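Local coordinates for aspartate aminotransferase (Plasmodium falciparum, PDB 3K7Y), which probably catalyses the reversible, pyridoxal-phosphate-dependent transfer of an amino group from L-aspartate to 2-oxoglutarate, giving oxaloacetate and L-glutamate, at residues Arg325-Phe328 / Phe329-Glu333; Asn342-Trp345 / Asn346-Lys349; Lys388-Val391 / Asp392-Asp396. All coordinates share one frame; numbering follows the deposited sequence.

Contact 1 of 3, residues Arg325-Phe328 / Phe329-Glu333; sequences RILF and FNKLE
F328 and F329, consecutive residues of helix 304-335, make a T-shaped (edge-to-face) pair. The edge of F328 addresses one face of F329, with CD2 of F328 4.0 Å above the plane of the F329 ring and over its centre; the planes stand at 64°. Different first torsions bring the consecutive rings together: CG of F328 is anti to the backbone N (chi1 177°), whereas that of F329 is anti to the carbonyl carbon (chi1 -62°). On this buried side, residues a turn before and a turn after add further packing. R325 lies alongside F329 and sets its CG in the ring plane, 3.5 Å from CE2 of F329, while its guanidinium runs on to hydrogen bonds with the carbonyls of G353 and F355. L332 brings CD1 to 3.9 Å from CE2 of F328. At the margin, CD2 of L327 meets CG of K331 (3.5 Å) beside V391 of helix 390-403, the K331 ammonium leading away. The solvent side, where I326 and N330 lie side by side, is looser. Backbone bonds run beneath both sides: K331 N to L327 O measures 3.1 Å and L332 N to F328 O 3.3 Å. Apolar bulk on one side and polar or exposed residues on the other mark an amphipathic helix, here the far stretch of the long helix reaching into the small domain of a class I aminotransferase.

Contact 2 of 3, residues Asn342-Trp345 / Asn346-Lys349; sequences NYDW and NVYK. With ACT (acetate ion), chain C.
From D344, still extended, the backbone passes through W345 into a short 3-10 turn that includes N346, V347 and Y348, after which K349 returns to loop conformation. The entry into the turn is an Asx turn, in which a side-chain oxygen accepts the amide two residues on: D344 OD1 takes the N-H of N346 at 3.1 Å. That amide approaches from above the carboxylate, 51° out of its plane. The torsion explains the reach, since CG of D344 is anti to the backbone N and beside the carbonyl carbon (chi1 -171°), which carries the carboxylate forward along the chain. Its second oxygen, OD2, rests 3.5 Å from CG2 of V347, the two side chains crossing at about a right angle.

On the buried side W345 and Y348 meet obliquely, with planes 40° apart. The nearest atoms are CE3 of W345 and CE2 of Y348, 3.8 Å apart. The Y348 ring is also bordered by main chain: CA of W345 sits in its plane at the edge, and the W345 carbonyl oxygen approaches CD2 of Y348 at 3.6 Å. Over one face of the indole, toward its rim, lies CB of Y343. Beyond the two segments, F329 and L332 of helix 304-335 pack on W345, and the rings of Y348 and F329 meet at a shallow angle.

At the polar margin, K349 extends beyond CG and comes back beside N346, giving NZ a weak hydrogen bond to OD1 of N346 (2.8 Å). The same ammonium makes a second weak bond to an acetate ion, probably from the crystallisation liquor, its NZ lying 3.1 Å from acetate OXT.

Contact 3 of 3, residues Lys388-Val391 / Asp392-Asp396; sequences KNNV and DYIAD
N390 and I394 lie one turn apart near the N-terminal end of helix 390-403, their side chains crossing at a slant. Of the hydrogen bonds, two join the segments, each from an amide to the carbonyl four residues earlier. I394 N reaches N390 O at 3.1 Å with an N-H...O angle of 171°, and A395 N reaches V391 O at 2.8 Å with 167°, both donors lying close to the carbonyl axis. D396 N continues the series to D392 O.

The van der Waals contacts follow the same spacing. With CG1 anti to its carbonyl carbon (chi1 -61°) and the chain extended beyond, I394 reaches back toward N390, laying CD1 against CB of N390 at 3.6 Å. Other carbons rest on carbonyl oxygens: CG1 of I394 on N390 O, and the methyl of A395 on V391 O.

Of the acidic residues, D392 is solvent-exposed, whereas D396 OD1 is hydrogen-bonded to the hydroxyl of Y339.

Within the fold the turn packs against L327, F328 and L332 of helix 304-335 through V391, I394 and A395, and on I32 of strand 32-33 through N390, Y393 and I394, with I386 of a loop covering V391 and I394.

Contact 1 is the middle member of the three. Its centre lies about 9 Å from that of contact 2 and about 10 Å from that of contact 3, and it touches both. Toward contact 2, R325 CD comes 3.5 Å from Y348 O; toward contact 3, F328 CE1 comes 3.8 Å from I394 CG2, and L327 CD2 equally near V391 CG1. Contacts 2 and 3 do not touch, their nearest atoms being about 7 Å apart. The cofactor lies elsewhere: the R325 side chain, in contact 1, is about 13 Å from bound pyridoxal phosphate and about 10 Å from the side chain of Y216, which binds it.

Contact 1 of 3, residues Arg325-Phe328 / Phe329-Glu333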
loop_
_atom_site.group_PDB
_atom_site.type_symbol
_atom_site.label_atom_id
_atom_site.label_comp_id
_atom_site.label_asym_id
_atom_site.label_seq_id
_atom_site.Cartn_x
_atom_site.Cartn_y
_atom_site.Cartn_z
ATOM N N ARG A 325 11.842 -31.635 5.840
ATOM C CA ARG A 325 10.711 -32.387 5.271
ATOM C C ARG A 325 11.005 -33.884 5.139
ATOM O O ARG A 325 10.163 -34.727 5.479
ATOM C CB ARG A 325 10.329 -31.819 3.898
ATOM C CG ARG A 325 9.149 -32.514 3.217
ATOM C CD ARG A 325 9.033 -32.133 1.750
ATOM N NE ARG A 325 8.484 -30.795 1.552
ATOM C CZ ARG A 325 9.213 -29.682 1.477
ATOM N NH1 ARG A 325 10.537 -29.733 1.591
ATOM N NH2 ARG A 325 8.622 -28.506 1.286
ATOM N N ILE A 326 12.186 -34.216 4.623
ATOM C CA ILE A 326 12.631 -35.614 4.571
ATOM C C ILE A 326 12.596 -36.241 5.971
ATOM O O ILE A 326 11.899 -37.228 6.185
ATOM C CB ILE A 326 14.017 -35.751 3.877
ATOM C CG1 ILE A 326 13.834 -35.707 2.368
ATOM C CG2 ILE A 326 14.755 -37.029 4.296
ATOM C CD1 ILE A 326 15.035 -35.188 1.656
ATOM N N LEU A 327 13.313 -35.635 6.920
ATOM C CA LEU A 327 13.331 -36.094 8.310
ATOM C C LEU A 327 11.922 -36.357 8.810
ATOM O O LEU A 327 11.634 -37.421 9.368
ATOM C CB LEU A 327 13.980 -35.046 9.221
ATOM C CG LEU A 327 14.339 -35.386 10.676
ATOM C CD1 LEU A 327 14.507 -34.111 11.463
ATOM C CD2 LEU A 327 13.320 -36.237 11.377
ATOM N N PHE A 328 11.053 -35.377 8.603
ATOM C CA PHE A 328 9.713 -35.395 9.151
ATOM C C PHE A 328 8.913 -36.674 8.828
ATOM O O PHE A 328 8.432 -37.349 9.739
ATOM C CB PHE A 328 8.959 -34.118 8.740
ATOM C CG PHE A 328 7.530 -34.081 9.203
ATOM C CD1 PHE A 328 7.219 -34.069 10.556
ATOM C CD2 PHE A 328 6.492 -34.073 8.282
ATOM C CE1 PHE A 328 5.891 -34.050 10.987
ATOM C CE2 PHE A 328 5.161 -34.047 8.705
ATOM C CZ PHE A 328 4.861 -34.039 10.064
ATOM N N PHE A 329 8.786 -37.012 7.545
ATOM C CA PHE A 329 8.014 -38.194 7.147
ATOM C C PHE A 329 8.694 -39.470 7.583
ATOM O O PHE A 329 8.052 -40.510 7.711
ATOM C CB PHE A 329 7.742 -38.210 5.639
ATOM C CG PHE A 329 6.921 -37.045 5.176
ATOM C CD1 PHE A 329 5.548 -37.011 5.402
ATOM C CD2 PHE A 329 7.520 -35.971 4.548
ATOM C CE1 PHE A 329 4.789 -35.934 5.011
ATOM C CE2 PHE A 329 6.768 -34.886 4.143
ATOM C CZ PHE A 329 5.398 -34.865 4.379
ATOM N N ASN A 330 9.995 -39.390 7.819
ATOM C CA ASN A 330 10.722 -40.534 8.338
ATOM C C ASN A 330 10.381 -40.840 9.805
ATOM O O ASN A 330 10.431 -42.002 10.242
ATOM C CB ASN A 330 12.225 -40.366 8.124
ATOM C CG ASN A 330 12.644 -40.642 6.694
ATOM O OD1 ASN A 330 13.658 -40.126 6.236
ATOM N ND2 ASN A 330 11.877 -41.468 5.986
ATOM N N LYS A 331 10.031 -39.803 10.563
ATOM C CA LYS A 331 9.579 -40.014 11.929
ATOM C C LYS A 331 8.150 -40.555 11.946
ATOM O O LYS A 331 7.747 -41.247 12.890
ATOM C CB LYS A 331 9.706 -38.736 12.754
ATOM C CG LYS A 331 11.154 -38.357 13.085
ATOM C CD LYS A 331 11.671 -38.999 14.379
ATOM C CE LYS A 331 13.137 -38.667 14.612
ATOM N NZ LYS A 331 13.672 -39.308 15.841
ATOM N N LEU A 332 7.402 -40.262 10.883
ATOM C CA LEU A 332 6.025 -40.729 10.735
ATOM C C LEU A 332 5.983 -42.148 10.207
ATOM O O LEU A 332 5.045 -42.887 10.501
ATOM C CB LEU A 332 5.227 -39.821 9.791
ATOM C CG LEU A 332 4.740 -38.442 10.239
ATOM C CD1 LEU A 332 4.027 -37.765 9.097
ATOM C CD2 LEU A 332 3.810 -38.563 11.420
ATOM N N GLU A 333 6.984 -42.527 9.413
ATOM C CA GLU A 333 7.082 -43.912 8.971
ATOM C C GLU A 333 7.334 -44.783 10.202
ATOM O O GLU A 333 6.853 -45.915 10.266
ATOM C CB GLU A 333 8.198 -44.116 7.944
ATOM C CG GLU A 333 9.596 -44.169 8.564
ATOM C CD GLU A 333 10.497 -45.252 7.971
ATOM O OE1 GLU A 333 10.861 -45.126 6.776
ATOM O OE2 GLU A 333 10.852 -46.223 8.703
#

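Contact 2 of 3, residues Asn342-Trp345 / Asn346-Lys349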
loop_
_atom_site.group_PDB
_atom_site.type_symbol
_atom_site.label_atom_id
_atom_site.label_comp_id
_atom_site.label_asym_id
_atom_site.label_seq_id
_atom_site.Cartn_x
_atom_site.Cartn_y
_atom_site.Cartn_z
ATOM N N ASN A 342 -0.543 -48.119 8.213
ATOM C CA ASN A 342 -0.015 -48.662 6.947
ATOM C C ASN A 342 -0.010 -47.663 5.784
ATOM O O ASN A 342 -0.366 -48.018 4.653
ATOM C CB ASN A 342 -0.837 -49.895 6.548
ATOM C CG ASN A 342 -2.363 -49.629 6.569
ATOM O OD1 ASN A 342 -2.887 -48.916 7.455
ATOM N ND2 ASN A 342 -3.078 -50.213 5.593
ATOM N N TYR A 343 0.399 -46.424 6.071
ATOM C CA TYR A 343 0.412 -45.331 5.089
ATOM C C TYR A 343 1.770 -45.158 4.419
ATOM O O TYR A 343 2.806 -45.256 5.064
ATOM C CB TYR A 343 0.054 -44.005 5.762
ATOM C CG TYR A 343 -1.335 -43.937 6.338
ATOM C CD1 TYR A 343 -2.454 -43.753 5.512
ATOM C CD2 TYR A 343 -1.540 -44.030 7.718
ATOM C CE1 TYR A 343 -3.747 -43.681 6.046
ATOM C CE2 TYR A 343 -2.829 -43.954 8.265
ATOM C CZ TYR A 343 -3.923 -43.780 7.420
ATOM O OH TYR A 343 -5.186 -43.715 7.957
ATOM N N ASP A 344 1.772 -44.868 3.127
ATOM C CA ASP A 344 3.028 -44.563 2.459
ATOM C C ASP A 344 3.365 -43.071 2.622
ATOM O O ASP A 344 2.781 -42.206 1.951
ATOM C CB ASP A 344 3.001 -44.987 0.980
ATOM C CG ASP A 344 4.365 -44.882 0.309
ATOM O OD1 ASP A 344 5.362 -44.618 1.016
ATOM O OD2 ASP A 344 4.441 -45.063 -0.925
ATOM N N TRP A 345 4.304 -42.783 3.524
ATOM C CA TRP A 345 4.727 -41.412 3.771
ATOM C C TRP A 345 5.837 -40.956 2.830
ATOM O O TRP A 345 6.234 -39.791 2.870
ATOM C CB TRP A 345 5.185 -41.233 5.216
ATOM C CG TRP A 345 4.112 -41.477 6.219
ATOM C CD1 TRP A 345 3.985 -42.572 7.031
ATOM C CD2 TRP A 345 3.003 -40.614 6.532
ATOM N NE1 TRP A 345 2.873 -42.446 7.829
ATOM C CE2 TRP A 345 2.251 -41.257 7.543
ATOM C CE3 TRP A 345 2.573 -39.364 6.055
ATOM C CZ2 TRP A 345 1.088 -40.690 8.089
ATOM C CZ3 TRP A 345 1.419 -38.801 6.599
ATOM C CH2 TRP A 345 0.688 -39.467 7.605
ATOM N N ASN A 346 6.332 -41.862 1.985
ATOM C CA ASN A 346 7.442 -41.546 1.080
ATOM C C ASN A 346 7.060 -40.564 -0.048
ATOM O O ASN A 346 7.924 -39.901 -0.636
ATOM C CB ASN A 346 8.015 -42.838 0.496
ATOM C CG ASN A 346 9.528 -42.910 0.605
ATOM O OD1 ASN A 346 10.057 -43.511 1.538
ATOM N ND2 ASN A 346 10.232 -42.300 -0.343
ATOM N N VAL A 347 5.763 -40.463 -0.324
ATOM C CA VAL A 347 5.277 -39.717 -1.469
ATOM C C VAL A 347 5.156 -38.219 -1.197
ATOM O O VAL A 347 4.809 -37.440 -2.087
ATOM C CB VAL A 347 3.923 -40.249 -1.948
ATOM C CG1 VAL A 347 3.731 -39.886 -3.421
ATOM C CG2 VAL A 347 3.838 -41.758 -1.749
ATOM N N TYR A 348 5.447 -37.808 0.027
ATOM C CA TYR A 348 5.321 -36.410 0.376
ATOM C C TYR A 348 6.677 -35.746 0.465
ATOM O O TYR A 348 6.771 -34.562 0.800
ATOM C CB TYR A 348 4.624 -36.255 1.719
ATOM C CG TYR A 348 3.258 -36.871 1.827
ATOM C CD1 TYR A 348 2.128 -36.154 1.488
ATOM C CD2 TYR A 348 3.102 -38.154 2.300
ATOM C CE1 TYR A 348 0.883 -36.703 1.590
ATOM C CE2 TYR A 348 1.851 -38.725 2.402
ATOM C CZ TYR A 348 0.742 -37.988 2.047
ATOM O OH TYR A 348 -0.511 -38.552 2.158
ATOM N N LYS A 349 7.727 -36.511 0.189
ATOM C CA LYS A 349 9.090 -35.976 0.195
ATOM C C LYS A 349 9.441 -35.309 -1.139
ATOM O O LYS A 349 10.180 -34.337 -1.151
ATOM C CB LYS A 349 10.104 -37.068 0.535
ATOM C CG LYS A 349 9.914 -37.739 1.893
ATOM C CD LYS A 349 10.457 -39.160 1.828
ATOM C CE LYS A 349 10.632 -39.773 3.204
ATOM N NZ LYS A 349 10.726 -41.272 3.154
HETATM C C ACT C . 13.982 -41.378 2.715
HETATM O O ACT C . 13.939 -42.619 2.900
HETATM O OXT ACT C . 13.697 -40.658 3.701
HETATM C CH3 ACT C . 14.342 -40.789 1.379
#

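Contact 3 of 3, residues Lys388-Val391 / Asp392-Asp396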
loop_
_atom_site.group_PDB
_atom_site.type_symbol
_atom_site.label_atom_id
_atom_site.label_comp_id
_atom_site.label_asym_id
_atom_site.label_seq_id
_atom_site.Cartn_x
_atom_site.Cartn_y
_atom_site.Cartn_z
ATOM N N LYS A 388 14.219 -30.273 15.737
ATOM C CA LYS A 388 14.770 -31.525 16.232
ATOM C C LYS A 388 14.092 -31.967 17.538
ATOM O O LYS A 388 13.963 -33.163 17.805
ATOM C CB LYS A 388 16.275 -31.341 16.449
ATOM C CG LYS A 388 17.060 -32.613 16.745
ATOM C CD LYS A 388 18.528 -32.281 16.982
ATOM C CE LYS A 388 19.402 -33.528 17.012
ATOM N NZ LYS A 388 20.838 -33.144 16.892
ATOM N N ASN A 389 13.666 -30.998 18.344
ATOM C CA ASN A 389 12.923 -31.281 19.567
ATOM C C ASN A 389 11.518 -31.751 19.228
ATOM O O ASN A 389 10.977 -32.662 19.865
ATOM C CB ASN A 389 12.842 -30.029 20.445
ATOM C CG ASN A 389 14.202 -29.399 20.698
ATOM O OD1 ASN A 389 15.041 -29.319 19.798
ATOM N ND2 ASN A 389 14.419 -28.937 21.929
ATOM N N ASN A 390 10.961 -31.137 18.186
ATOM C CA ASN A 390 9.538 -31.220 17.873
ATOM C C ASN A 390 9.070 -32.518 17.237
ATOM O O ASN A 390 8.002 -33.025 17.586
ATOM C CB ASN A 390 9.124 -30.027 17.012
ATOM C CG ASN A 390 8.944 -28.758 17.827
ATOM O OD1 ASN A 390 7.831 -28.246 17.950
ATOM N ND2 ASN A 390 10.037 -28.256 18.414
ATOM N N VAL A 391 9.870 -33.052 16.317
ATOM C CA VAL A 391 9.498 -34.238 15.542
ATOM C C VAL A 391 8.725 -35.305 16.326
ATOM O O VAL A 391 7.604 -35.647 15.950
ATOM C CB VAL A 391 10.707 -34.878 14.826
ATOM C CG1 VAL A 391 11.037 -34.116 13.567
ATOM C CG2 VAL A 391 11.920 -34.956 15.754
ATOM N N ASP A 392 9.308 -35.816 17.412
ATOM C CA ASP A 392 8.647 -36.854 18.199
ATOM C C ASP A 392 7.224 -36.441 18.508
ATOM O O ASP A 392 6.282 -37.030 17.987
ATOM C CB ASP A 392 9.418 -37.185 19.494
ATOM C CG ASP A 392 8.567 -37.977 20.534
ATOM O OD1 ASP A 392 8.937 -37.972 21.736
ATOM O OD2 ASP A 392 7.535 -38.601 20.164
ATOM N N TYR A 393 7.074 -35.415 19.338
ATOM C CA TYR A 393 5.754 -35.027 19.798
ATOM C C TYR A 393 4.767 -34.952 18.628
ATOM O O TYR A 393 3.718 -35.607 18.641
ATOM C CB TYR A 393 5.805 -33.712 20.569
ATOM C CG TYR A 393 4.470 -33.334 21.144
ATOM C CD1 TYR A 393 3.943 -34.025 22.239
ATOM C CD2 TYR A 393 3.712 -32.304 20.581
ATOM C CE1 TYR A 393 2.697 -33.688 22.772
ATOM C CE2 TYR A 393 2.466 -31.956 21.107
ATOM C CZ TYR A 393 1.965 -32.647 22.202
ATOM O OH TYR A 393 0.734 -32.313 22.728
ATOM N N ILE A 394 5.130 -34.182 17.607
ATOM C CA ILE A 394 4.285 -33.978 16.440
ATOM C C ILE A 394 3.897 -35.304 15.780
ATOM O O ILE A 394 2.709 -35.612 15.626
ATOM C CB ILE A 394 4.986 -33.083 15.398
ATOM C CG1 ILE A 394 5.293 -31.709 15.988
ATOM C CG2 ILE A 394 4.122 -32.932 14.166
ATOM C CD1 ILE A 394 6.178 -30.864 15.126
ATOM N N ALA A 395 4.916 -36.072 15.404
ATOM C CA ALA A 395 4.749 -37.279 14.609
ATOM C C ALA A 395 3.931 -38.293 15.380
ATOM O O ALA A 395 3.018 -38.914 14.825
ATOM C CB ALA A 395 6.106 -37.850 14.218
ATOM N N ASP A 396 4.249 -38.431 16.663
ATOM C CA ASP A 396 3.452 -39.227 17.574
ATOM C C ASP A 396 1.982 -38.809 17.518
ATOM O O ASP A 396 1.137 -39.593 17.098
ATOM C CB ASP A 396 4.005 -39.123 18.997
ATOM C CG ASP A 396 3.199 -39.919 20.002
ATOM O OD1 ASP A 396 2.296 -40.696 19.611
ATOM O OD2 ASP A 396 3.480 -39.760 21.200
#